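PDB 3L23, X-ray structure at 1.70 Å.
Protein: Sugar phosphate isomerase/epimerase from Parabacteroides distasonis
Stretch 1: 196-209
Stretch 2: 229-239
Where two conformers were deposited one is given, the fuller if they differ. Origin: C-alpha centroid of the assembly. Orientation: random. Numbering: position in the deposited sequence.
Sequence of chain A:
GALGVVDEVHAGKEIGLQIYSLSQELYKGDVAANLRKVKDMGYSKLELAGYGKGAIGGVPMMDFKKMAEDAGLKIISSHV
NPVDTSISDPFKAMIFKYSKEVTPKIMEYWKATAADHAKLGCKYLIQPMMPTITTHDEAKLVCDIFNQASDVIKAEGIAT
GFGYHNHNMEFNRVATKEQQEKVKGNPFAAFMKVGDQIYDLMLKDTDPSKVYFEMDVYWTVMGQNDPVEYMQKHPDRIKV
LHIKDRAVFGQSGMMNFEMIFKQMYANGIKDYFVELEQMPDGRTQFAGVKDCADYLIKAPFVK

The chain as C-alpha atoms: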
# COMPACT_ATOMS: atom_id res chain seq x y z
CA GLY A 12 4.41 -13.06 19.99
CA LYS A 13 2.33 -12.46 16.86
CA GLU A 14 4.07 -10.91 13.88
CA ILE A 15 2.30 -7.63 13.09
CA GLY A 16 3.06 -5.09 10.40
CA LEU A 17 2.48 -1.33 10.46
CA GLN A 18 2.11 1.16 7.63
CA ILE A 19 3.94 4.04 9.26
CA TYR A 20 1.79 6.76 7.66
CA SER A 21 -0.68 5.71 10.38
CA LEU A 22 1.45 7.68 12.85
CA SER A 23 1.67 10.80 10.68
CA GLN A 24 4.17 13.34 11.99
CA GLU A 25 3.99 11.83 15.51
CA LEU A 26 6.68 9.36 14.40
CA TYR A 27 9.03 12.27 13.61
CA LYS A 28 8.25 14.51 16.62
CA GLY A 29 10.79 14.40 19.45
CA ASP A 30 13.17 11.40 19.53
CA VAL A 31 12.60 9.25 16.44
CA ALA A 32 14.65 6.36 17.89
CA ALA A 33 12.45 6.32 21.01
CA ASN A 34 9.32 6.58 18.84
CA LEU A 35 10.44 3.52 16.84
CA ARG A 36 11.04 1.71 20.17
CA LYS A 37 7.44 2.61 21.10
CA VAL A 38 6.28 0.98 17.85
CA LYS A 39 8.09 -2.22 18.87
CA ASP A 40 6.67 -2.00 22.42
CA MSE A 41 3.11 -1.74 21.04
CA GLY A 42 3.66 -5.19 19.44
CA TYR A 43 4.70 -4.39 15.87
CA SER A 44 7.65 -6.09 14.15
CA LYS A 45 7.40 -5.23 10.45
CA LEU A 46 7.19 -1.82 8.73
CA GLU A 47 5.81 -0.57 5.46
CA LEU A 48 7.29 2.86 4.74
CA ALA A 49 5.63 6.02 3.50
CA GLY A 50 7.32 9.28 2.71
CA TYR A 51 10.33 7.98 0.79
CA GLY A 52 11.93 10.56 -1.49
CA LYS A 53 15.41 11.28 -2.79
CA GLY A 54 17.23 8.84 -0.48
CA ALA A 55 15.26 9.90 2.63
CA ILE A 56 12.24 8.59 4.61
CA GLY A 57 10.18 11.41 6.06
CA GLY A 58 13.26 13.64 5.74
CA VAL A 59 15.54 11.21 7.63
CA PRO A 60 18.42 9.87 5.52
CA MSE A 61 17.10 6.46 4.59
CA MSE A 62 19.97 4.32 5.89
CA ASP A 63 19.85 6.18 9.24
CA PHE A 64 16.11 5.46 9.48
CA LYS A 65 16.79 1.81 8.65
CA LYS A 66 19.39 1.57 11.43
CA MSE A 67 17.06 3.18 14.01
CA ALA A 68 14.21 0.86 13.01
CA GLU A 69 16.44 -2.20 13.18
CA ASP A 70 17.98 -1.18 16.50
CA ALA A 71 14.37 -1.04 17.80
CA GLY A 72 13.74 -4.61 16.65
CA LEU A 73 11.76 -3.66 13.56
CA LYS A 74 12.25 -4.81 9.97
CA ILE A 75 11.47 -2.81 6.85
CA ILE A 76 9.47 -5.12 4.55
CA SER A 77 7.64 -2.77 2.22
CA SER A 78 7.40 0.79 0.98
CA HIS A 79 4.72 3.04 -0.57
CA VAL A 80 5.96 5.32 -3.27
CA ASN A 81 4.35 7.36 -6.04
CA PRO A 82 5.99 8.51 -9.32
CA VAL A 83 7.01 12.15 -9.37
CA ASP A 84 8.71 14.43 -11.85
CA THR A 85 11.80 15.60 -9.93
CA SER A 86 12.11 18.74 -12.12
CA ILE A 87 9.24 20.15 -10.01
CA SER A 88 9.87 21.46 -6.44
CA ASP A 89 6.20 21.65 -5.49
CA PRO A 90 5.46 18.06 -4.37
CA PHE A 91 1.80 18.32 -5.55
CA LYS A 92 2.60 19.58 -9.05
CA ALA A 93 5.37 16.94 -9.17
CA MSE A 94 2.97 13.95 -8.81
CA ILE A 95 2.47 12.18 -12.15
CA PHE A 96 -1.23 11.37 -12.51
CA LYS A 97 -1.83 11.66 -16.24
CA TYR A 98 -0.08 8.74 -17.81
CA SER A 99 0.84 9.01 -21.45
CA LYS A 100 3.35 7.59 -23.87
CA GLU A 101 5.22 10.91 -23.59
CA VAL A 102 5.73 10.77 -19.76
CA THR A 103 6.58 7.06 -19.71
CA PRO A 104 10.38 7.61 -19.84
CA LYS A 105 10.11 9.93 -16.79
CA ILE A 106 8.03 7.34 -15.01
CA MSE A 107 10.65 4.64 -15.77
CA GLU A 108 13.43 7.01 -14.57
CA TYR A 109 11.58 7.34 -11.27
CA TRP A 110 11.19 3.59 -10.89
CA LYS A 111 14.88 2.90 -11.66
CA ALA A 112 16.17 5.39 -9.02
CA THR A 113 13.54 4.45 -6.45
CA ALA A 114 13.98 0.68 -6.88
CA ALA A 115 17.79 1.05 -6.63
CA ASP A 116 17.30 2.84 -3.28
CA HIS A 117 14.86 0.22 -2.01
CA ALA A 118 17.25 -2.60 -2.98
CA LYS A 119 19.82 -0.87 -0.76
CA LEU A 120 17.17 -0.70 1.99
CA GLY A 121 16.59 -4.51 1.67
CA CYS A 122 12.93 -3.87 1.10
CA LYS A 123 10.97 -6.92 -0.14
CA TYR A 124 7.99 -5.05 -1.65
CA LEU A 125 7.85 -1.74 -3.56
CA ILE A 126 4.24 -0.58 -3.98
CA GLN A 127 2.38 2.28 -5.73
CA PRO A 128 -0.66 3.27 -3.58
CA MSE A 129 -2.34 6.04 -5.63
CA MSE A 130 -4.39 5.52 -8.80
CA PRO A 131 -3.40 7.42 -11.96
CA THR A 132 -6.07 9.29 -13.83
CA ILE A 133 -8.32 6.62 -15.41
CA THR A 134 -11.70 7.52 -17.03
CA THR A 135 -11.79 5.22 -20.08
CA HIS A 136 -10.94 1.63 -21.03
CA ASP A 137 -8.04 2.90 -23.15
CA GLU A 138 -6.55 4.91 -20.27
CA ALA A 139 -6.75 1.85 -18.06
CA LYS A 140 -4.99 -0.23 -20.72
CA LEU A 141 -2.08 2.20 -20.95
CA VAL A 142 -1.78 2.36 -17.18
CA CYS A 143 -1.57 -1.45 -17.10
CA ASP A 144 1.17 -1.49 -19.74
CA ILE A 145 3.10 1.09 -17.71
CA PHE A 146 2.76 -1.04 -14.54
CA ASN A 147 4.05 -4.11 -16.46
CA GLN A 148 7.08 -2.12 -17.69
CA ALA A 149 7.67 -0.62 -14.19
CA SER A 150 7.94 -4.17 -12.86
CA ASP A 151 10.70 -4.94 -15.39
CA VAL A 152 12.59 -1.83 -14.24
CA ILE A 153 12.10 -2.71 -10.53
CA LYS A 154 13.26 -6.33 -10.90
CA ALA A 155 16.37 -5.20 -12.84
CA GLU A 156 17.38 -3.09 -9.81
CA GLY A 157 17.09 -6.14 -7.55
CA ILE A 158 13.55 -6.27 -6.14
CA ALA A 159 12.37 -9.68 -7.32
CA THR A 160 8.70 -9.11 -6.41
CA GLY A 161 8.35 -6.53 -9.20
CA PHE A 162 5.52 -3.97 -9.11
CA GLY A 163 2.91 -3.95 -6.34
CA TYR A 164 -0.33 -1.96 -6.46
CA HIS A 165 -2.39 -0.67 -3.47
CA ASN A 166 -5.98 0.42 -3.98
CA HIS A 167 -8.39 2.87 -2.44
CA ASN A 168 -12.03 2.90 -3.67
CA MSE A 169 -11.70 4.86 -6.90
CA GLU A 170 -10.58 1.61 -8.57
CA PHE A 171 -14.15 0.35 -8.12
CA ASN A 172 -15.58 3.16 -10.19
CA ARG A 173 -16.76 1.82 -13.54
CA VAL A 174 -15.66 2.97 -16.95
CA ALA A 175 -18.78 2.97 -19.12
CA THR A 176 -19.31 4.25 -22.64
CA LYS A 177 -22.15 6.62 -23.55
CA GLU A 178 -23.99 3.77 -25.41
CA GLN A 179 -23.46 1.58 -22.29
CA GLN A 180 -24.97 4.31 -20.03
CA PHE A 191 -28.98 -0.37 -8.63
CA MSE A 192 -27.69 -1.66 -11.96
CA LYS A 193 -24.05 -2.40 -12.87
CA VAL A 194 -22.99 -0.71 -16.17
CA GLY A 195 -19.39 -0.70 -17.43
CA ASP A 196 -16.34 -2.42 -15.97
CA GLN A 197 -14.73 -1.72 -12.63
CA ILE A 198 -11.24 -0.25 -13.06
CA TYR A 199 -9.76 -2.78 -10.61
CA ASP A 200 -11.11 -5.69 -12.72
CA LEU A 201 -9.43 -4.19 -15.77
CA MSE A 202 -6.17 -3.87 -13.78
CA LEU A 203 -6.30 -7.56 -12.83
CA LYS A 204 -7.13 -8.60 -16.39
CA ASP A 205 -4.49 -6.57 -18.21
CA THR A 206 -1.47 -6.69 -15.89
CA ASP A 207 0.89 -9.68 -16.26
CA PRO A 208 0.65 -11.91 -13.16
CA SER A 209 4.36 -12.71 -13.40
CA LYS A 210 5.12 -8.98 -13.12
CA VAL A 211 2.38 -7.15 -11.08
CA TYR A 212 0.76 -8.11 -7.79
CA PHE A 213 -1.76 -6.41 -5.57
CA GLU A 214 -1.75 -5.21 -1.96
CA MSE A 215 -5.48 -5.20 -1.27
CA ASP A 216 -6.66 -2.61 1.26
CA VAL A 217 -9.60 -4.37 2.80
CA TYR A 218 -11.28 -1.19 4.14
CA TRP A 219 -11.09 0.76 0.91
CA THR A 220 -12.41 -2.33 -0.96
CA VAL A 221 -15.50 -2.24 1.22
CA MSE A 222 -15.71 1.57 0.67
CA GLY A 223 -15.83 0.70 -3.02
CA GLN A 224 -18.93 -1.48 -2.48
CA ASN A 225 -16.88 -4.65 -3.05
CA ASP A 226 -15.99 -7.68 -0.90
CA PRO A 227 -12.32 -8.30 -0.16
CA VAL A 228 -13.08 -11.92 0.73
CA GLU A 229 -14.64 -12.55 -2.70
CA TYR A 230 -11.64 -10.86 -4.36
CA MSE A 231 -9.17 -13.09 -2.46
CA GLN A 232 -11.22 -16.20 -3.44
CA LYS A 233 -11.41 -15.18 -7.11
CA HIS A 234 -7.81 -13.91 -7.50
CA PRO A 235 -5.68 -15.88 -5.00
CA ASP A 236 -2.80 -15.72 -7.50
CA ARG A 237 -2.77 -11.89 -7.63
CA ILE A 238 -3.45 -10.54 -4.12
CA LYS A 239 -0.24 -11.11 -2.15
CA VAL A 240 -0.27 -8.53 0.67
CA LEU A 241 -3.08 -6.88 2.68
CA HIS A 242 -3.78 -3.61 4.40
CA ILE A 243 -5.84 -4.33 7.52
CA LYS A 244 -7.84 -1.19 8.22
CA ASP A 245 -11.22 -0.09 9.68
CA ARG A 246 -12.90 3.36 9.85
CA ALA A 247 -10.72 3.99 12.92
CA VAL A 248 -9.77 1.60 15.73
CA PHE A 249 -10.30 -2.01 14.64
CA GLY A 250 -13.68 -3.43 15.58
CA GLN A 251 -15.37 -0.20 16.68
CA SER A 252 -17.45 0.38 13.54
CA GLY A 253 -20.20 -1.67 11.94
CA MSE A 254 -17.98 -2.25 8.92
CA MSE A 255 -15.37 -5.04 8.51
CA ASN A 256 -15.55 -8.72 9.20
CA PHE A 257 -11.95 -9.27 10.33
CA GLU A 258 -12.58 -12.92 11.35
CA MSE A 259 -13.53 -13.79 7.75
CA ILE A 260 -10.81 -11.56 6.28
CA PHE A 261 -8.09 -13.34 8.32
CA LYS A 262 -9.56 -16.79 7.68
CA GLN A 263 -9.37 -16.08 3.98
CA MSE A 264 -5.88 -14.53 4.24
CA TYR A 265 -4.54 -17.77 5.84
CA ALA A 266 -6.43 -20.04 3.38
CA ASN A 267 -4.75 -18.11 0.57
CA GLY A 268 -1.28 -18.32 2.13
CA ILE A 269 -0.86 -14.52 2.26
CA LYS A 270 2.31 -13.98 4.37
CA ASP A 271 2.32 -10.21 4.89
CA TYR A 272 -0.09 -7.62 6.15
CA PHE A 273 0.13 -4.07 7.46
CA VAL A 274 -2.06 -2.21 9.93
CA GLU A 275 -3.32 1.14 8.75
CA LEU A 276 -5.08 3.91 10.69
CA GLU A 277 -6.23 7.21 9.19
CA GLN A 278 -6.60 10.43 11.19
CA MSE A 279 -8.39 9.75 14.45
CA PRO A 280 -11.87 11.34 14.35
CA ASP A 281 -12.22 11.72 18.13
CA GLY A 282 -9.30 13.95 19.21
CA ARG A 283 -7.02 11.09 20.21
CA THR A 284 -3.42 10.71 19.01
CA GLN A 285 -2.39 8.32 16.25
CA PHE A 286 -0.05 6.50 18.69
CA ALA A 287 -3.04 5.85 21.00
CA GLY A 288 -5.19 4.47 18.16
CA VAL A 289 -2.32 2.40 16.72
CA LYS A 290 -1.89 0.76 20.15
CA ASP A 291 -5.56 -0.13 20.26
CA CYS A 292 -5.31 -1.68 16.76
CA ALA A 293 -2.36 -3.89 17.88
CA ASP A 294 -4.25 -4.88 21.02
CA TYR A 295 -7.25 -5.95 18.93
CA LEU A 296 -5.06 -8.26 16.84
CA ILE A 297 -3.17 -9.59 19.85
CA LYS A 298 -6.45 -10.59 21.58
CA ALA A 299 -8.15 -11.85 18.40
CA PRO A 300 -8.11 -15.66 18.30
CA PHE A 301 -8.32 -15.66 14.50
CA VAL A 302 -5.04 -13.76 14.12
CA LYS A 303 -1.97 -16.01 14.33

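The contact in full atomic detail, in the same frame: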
# COMPACT_ATOMS: atom_id res chain seq x y z
N ASP A 196 -17.26 -1.56 -16.68
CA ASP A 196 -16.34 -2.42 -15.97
C ASP A 196 -15.65 -1.68 -14.86
O ASP A 196 -15.23 -0.54 -15.07
CB ASP A 196 -15.27 -2.89 -16.93
CG ASP A 196 -15.84 -3.63 -18.09
OD1 ASP A 196 -16.36 -4.74 -17.85
OD2 ASP A 196 -15.81 -3.10 -19.23
N GLN A 197 -15.48 -2.32 -13.70
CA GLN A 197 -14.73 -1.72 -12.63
C GLN A 197 -13.27 -1.61 -13.04
O GLN A 197 -12.68 -2.57 -13.57
CB GLN A 197 -14.87 -2.52 -11.33
CG GLN A 197 -16.32 -2.55 -10.81
CD GLN A 197 -16.49 -3.25 -9.47
OE1 GLN A 197 -17.26 -2.77 -8.63
NE2 GLN A 197 -15.75 -4.36 -9.27
N ILE A 198 -12.67 -0.46 -12.76
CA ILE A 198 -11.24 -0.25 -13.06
C ILE A 198 -10.37 -1.35 -12.49
O ILE A 198 -9.50 -1.86 -13.17
CB ILE A 198 -10.76 1.18 -12.62
CG1 ILE A 198 -11.42 2.25 -13.48
CG2 ILE A 198 -9.22 1.32 -12.71
CD1 ILE A 198 -11.39 3.64 -12.85
N TYR A 199 -10.59 -1.75 -11.23
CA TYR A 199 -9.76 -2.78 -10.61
C TYR A 199 -9.79 -4.11 -11.39
O TYR A 199 -8.76 -4.81 -11.50
CB TYR A 199 -10.23 -2.98 -9.18
CG TYR A 199 -9.24 -3.66 -8.23
CD1 TYR A 199 -8.07 -3.00 -7.83
CD2 TYR A 199 -9.48 -4.94 -7.75
CE1 TYR A 199 -7.18 -3.62 -6.96
CE2 TYR A 199 -8.59 -5.54 -6.88
CZ TYR A 199 -7.46 -4.90 -6.50
OH TYR A 199 -6.54 -5.48 -5.65
N ASP A 200 -10.98 -4.48 -11.87
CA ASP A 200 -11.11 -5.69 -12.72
C ASP A 200 -10.31 -5.59 -14.00
O ASP A 200 -9.71 -6.57 -14.42
CB ASP A 200 -12.57 -6.00 -12.97
CG ASP A 200 -13.28 -6.33 -11.69
OD1 ASP A 200 -12.61 -6.93 -10.83
OD2 ASP A 200 -14.45 -5.98 -11.50
N LEU A 201 -10.25 -4.40 -14.61
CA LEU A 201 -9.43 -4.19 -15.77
C LEU A 201 -7.94 -4.28 -15.40
O LEU A 201 -7.13 -4.78 -16.19
CB LEU A 201 -9.73 -2.83 -16.43
CG LEU A 201 -11.17 -2.60 -16.93
CD1 LEU A 201 -11.35 -1.16 -17.37
CD2 LEU A 201 -11.53 -3.62 -18.02
N MSE A 202 -7.57 -3.81 -14.20
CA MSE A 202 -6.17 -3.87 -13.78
C MSE A 202 -5.73 -5.31 -13.62
O MSE A 202 -4.63 -5.68 -14.05
CB MSE A 202 -5.95 -3.08 -12.48
CG MSE A 202 -6.01 -1.58 -12.69
SE MSE A 202 -5.65 -0.79 -10.90
CE MSE A 202 -5.49 1.04 -11.50
N LEU A 203 -6.56 -6.11 -12.97
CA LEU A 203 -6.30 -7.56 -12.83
C LEU A 203 -6.18 -8.21 -14.20
O LEU A 203 -5.23 -8.96 -14.47
CB LEU A 203 -7.42 -8.22 -12.05
CG LEU A 203 -7.39 -7.91 -10.54
CD1 LEU A 203 -8.81 -8.13 -9.93
CD2 LEU A 203 -6.28 -8.67 -9.77
N LYS A 204 -7.12 -7.93 -15.07
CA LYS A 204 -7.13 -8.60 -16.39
C LYS A 204 -5.90 -8.31 -17.25
O LYS A 204 -5.40 -9.21 -17.97
CB LYS A 204 -8.38 -8.18 -17.17
CG LYS A 204 -8.53 -8.88 -18.49
CD LYS A 204 -9.88 -8.63 -19.13
CE LYS A 204 -10.09 -7.22 -19.55
NZ LYS A 204 -10.85 -7.30 -20.86
N ASP A 205 -5.45 -7.06 -17.24
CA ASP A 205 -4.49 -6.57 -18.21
C ASP A 205 -3.10 -6.28 -17.67
O ASP A 205 -2.28 -5.72 -18.39
CB ASP A 205 -5.05 -5.32 -18.87
CG ASP A 205 -6.22 -5.62 -19.80
OD1 ASP A 205 -6.23 -6.70 -20.41
OD2 ASP A 205 -7.12 -4.77 -19.93
N THR A 206 -2.83 -6.68 -16.44
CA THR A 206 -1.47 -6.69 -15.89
C THR A 206 -1.02 -8.15 -15.89
O THR A 206 -1.83 -9.06 -15.79
CB THR A 206 -1.36 -6.10 -14.51
OG1 THR A 206 -2.28 -6.73 -13.62
CG2 THR A 206 -1.63 -4.60 -14.58
N ASP A 207 0.26 -8.35 -16.11
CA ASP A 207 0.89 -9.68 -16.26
C ASP A 207 1.09 -10.23 -14.85
O ASP A 207 1.82 -9.63 -14.07
CB ASP A 207 2.22 -9.50 -16.99
CG ASP A 207 2.96 -10.78 -17.25
OD1 ASP A 207 2.80 -11.74 -16.46
OD2 ASP A 207 3.73 -10.81 -18.26
N PRO A 208 0.49 -11.39 -14.53
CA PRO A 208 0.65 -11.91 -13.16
C PRO A 208 2.07 -12.26 -12.74
O PRO A 208 2.33 -12.36 -11.54
CB PRO A 208 -0.18 -13.19 -13.15
CG PRO A 208 -1.07 -13.10 -14.31
CD PRO A 208 -0.35 -12.29 -15.34
N SER A 209 2.97 -12.41 -13.69
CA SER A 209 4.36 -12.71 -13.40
C SER A 209 5.13 -11.43 -13.10
O SER A 209 6.29 -11.48 -12.73
CB SER A 209 5.03 -13.44 -14.57
OG SER A 209 5.28 -12.55 -15.66
N GLU A 229 -14.37 -12.11 -1.34
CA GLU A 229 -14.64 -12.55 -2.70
C GLU A 229 -13.45 -12.32 -3.64
O GLU A 229 -13.15 -13.18 -4.48
CB GLU A 229 -15.87 -11.84 -3.28
CG GLU A 229 -16.20 -12.23 -4.71
CD GLU A 229 -17.35 -11.39 -5.35
OE1 GLU A 229 -17.77 -10.33 -4.79
OE2 GLU A 229 -17.83 -11.85 -6.42
N TYR A 230 -12.81 -11.16 -3.54
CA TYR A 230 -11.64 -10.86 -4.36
C TYR A 230 -10.49 -11.84 -4.09
O TYR A 230 -9.84 -12.36 -5.03
CB TYR A 230 -11.17 -9.40 -4.22
CG TYR A 230 -11.77 -8.55 -5.31
CD1 TYR A 230 -11.23 -8.54 -6.58
CD2 TYR A 230 -12.94 -7.82 -5.08
CE1 TYR A 230 -11.83 -7.79 -7.61
CE2 TYR A 230 -13.53 -7.12 -6.08
CZ TYR A 230 -12.98 -7.12 -7.36
OH TYR A 230 -13.63 -6.39 -8.35
N MSE A 231 -10.19 -12.09 -2.82
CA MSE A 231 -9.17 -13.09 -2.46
C MSE A 231 -9.53 -14.50 -2.99
O MSE A 231 -8.66 -15.24 -3.45
CB MSE A 231 -8.93 -13.13 -0.94
CG MSE A 231 -7.97 -12.08 -0.45
SE MSE A 231 -7.65 -12.27 1.46
CE MSE A 231 -9.29 -11.46 2.16
N GLN A 232 -10.80 -14.87 -2.94
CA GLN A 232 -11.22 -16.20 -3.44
C GLN A 232 -11.09 -16.28 -4.94
O GLN A 232 -10.70 -17.32 -5.48
CB GLN A 232 -12.65 -16.52 -3.01
CG GLN A 232 -12.79 -16.74 -1.50
CD GLN A 232 -14.26 -16.77 -1.00
OE1 GLN A 232 -15.19 -16.69 -1.80
NE2 GLN A 232 -14.46 -16.94 0.29
N LYS A 233 -11.43 -15.20 -5.63
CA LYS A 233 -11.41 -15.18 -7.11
C LYS A 233 -10.01 -15.02 -7.68
O LYS A 233 -9.70 -15.62 -8.71
CB LYS A 233 -12.30 -14.05 -7.66
CG LYS A 233 -13.79 -14.32 -7.63
N HIS A 234 -9.16 -14.24 -7.01
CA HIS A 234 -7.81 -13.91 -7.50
C HIS A 234 -6.71 -14.23 -6.50
O HIS A 234 -5.85 -13.38 -6.20
CB HIS A 234 -7.77 -12.41 -7.90
CG HIS A 234 -8.79 -12.03 -8.92
ND1 HIS A 234 -8.63 -12.29 -10.26
CD2 HIS A 234 -10.01 -11.45 -8.81
CE1 HIS A 234 -9.70 -11.90 -10.93
NE2 HIS A 234 -10.55 -11.36 -10.08
N PRO A 235 -6.67 -15.49 -6.01
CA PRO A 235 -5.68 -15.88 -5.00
C PRO A 235 -4.26 -15.81 -5.53
O PRO A 235 -3.33 -15.71 -4.76
CB PRO A 235 -6.05 -17.34 -4.69
CG PRO A 235 -6.78 -17.82 -5.84
CD PRO A 235 -7.50 -16.64 -6.42
N ASP A 236 -4.11 -15.84 -6.85
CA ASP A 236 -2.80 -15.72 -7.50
C ASP A 236 -2.26 -14.28 -7.60
O ASP A 236 -1.08 -14.08 -7.91
CB ASP A 236 -2.85 -16.33 -8.92
CG ASP A 236 -3.96 -15.71 -9.85
OD1 ASP A 236 -5.11 -15.39 -9.40
OD2 ASP A 236 -3.67 -15.63 -11.08
N ARG A 237 -3.12 -13.29 -7.39
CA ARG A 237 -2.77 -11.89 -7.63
C ARG A 237 -2.65 -11.05 -6.36
O ARG A 237 -1.91 -10.07 -6.34
CB ARG A 237 -3.83 -11.25 -8.51
CG ARG A 237 -4.13 -12.01 -9.80
CD ARG A 237 -2.90 -12.25 -10.66
NE ARG A 237 -2.09 -11.07 -10.96
CZ ARG A 237 -2.37 -10.15 -11.88
NH1 ARG A 237 -3.47 -10.20 -12.58
NH2 ARG A 237 -1.53 -9.16 -12.07
N ILE A 238 -3.43 -11.37 -5.34
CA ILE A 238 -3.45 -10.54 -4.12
C ILE A 238 -2.50 -11.16 -3.11
O ILE A 238 -2.80 -12.22 -2.57
CB ILE A 238 -4.87 -10.43 -3.55
CG1 ILE A 238 -5.79 -9.72 -4.58
CG2 ILE A 238 -4.79 -9.71 -2.19
CD1 ILE A 238 -7.30 -9.95 -4.37
N LYS A 239 -1.35 -10.53 -2.90
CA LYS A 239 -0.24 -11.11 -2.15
C LYS A 239 0.05 -10.47 -0.81
O LYS A 239 0.80 -11.04 -0.02
CB LYS A 239 1.01 -11.03 -2.99
CG LYS A 239 0.89 -11.75 -4.32
CD LYS A 239 1.36 -13.16 -4.26
CE LYS A 239 1.30 -13.85 -5.66
NZ LYS A 239 1.94 -13.03 -6.78
O HOH W 1 -12.07 -9.52 -11.58
O HOH W 2 0.37 -11.54 -9.52
O HOH W 3 1.23 -14.60 -9.62

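The helices 198-205 and 229-233 run nearly parallel, 18° apart, but their axes come no closer than 13.4 Å, so long side chains must span the gap. Tyr230 does so with its CB directed toward the first stretch and chi1 at -94°, between wells. That setting carries the phenol to Asp200, where OH donates to OD1 at 2.7 Å. The carboxylate is held from its other oxygen as well: Gln197, at the N-cap position, donates from NE2 to Asp200 OD2 (3.0 Å). Tyr199, chi1 t, turns its ring edge toward the face of Tyr230, with planes at 76°.

Leu203, in the m,t rotamer, fills the middle. Its CD1 sits over the His234 ring, 3.8 Å from the centroid, while CD2 packs 3.8 Å from Arg237 CB. His234 NE2 reaches Asp200 OD1 through one water.

Arg237 is the other long reach, yet it is curled rather than extended: chi1, chi2 and chi3 are all m. The curl brings its guanidinium to the end of the helix region, where NH1 donates to Leu203 O (2.9 Å) and NH2 to Thr206 OG1 (3.0 Å). Thr206, chi1 p, passes its own proton from OG1 to Met202 O (2.6 Å), leaving OG1 free to accept. Leu203 CD2 and Pro208 CB lie over opposite faces of the guanidinium, while its N-H groups, which point outward in the plane, make the hydrogen bonds at the edge.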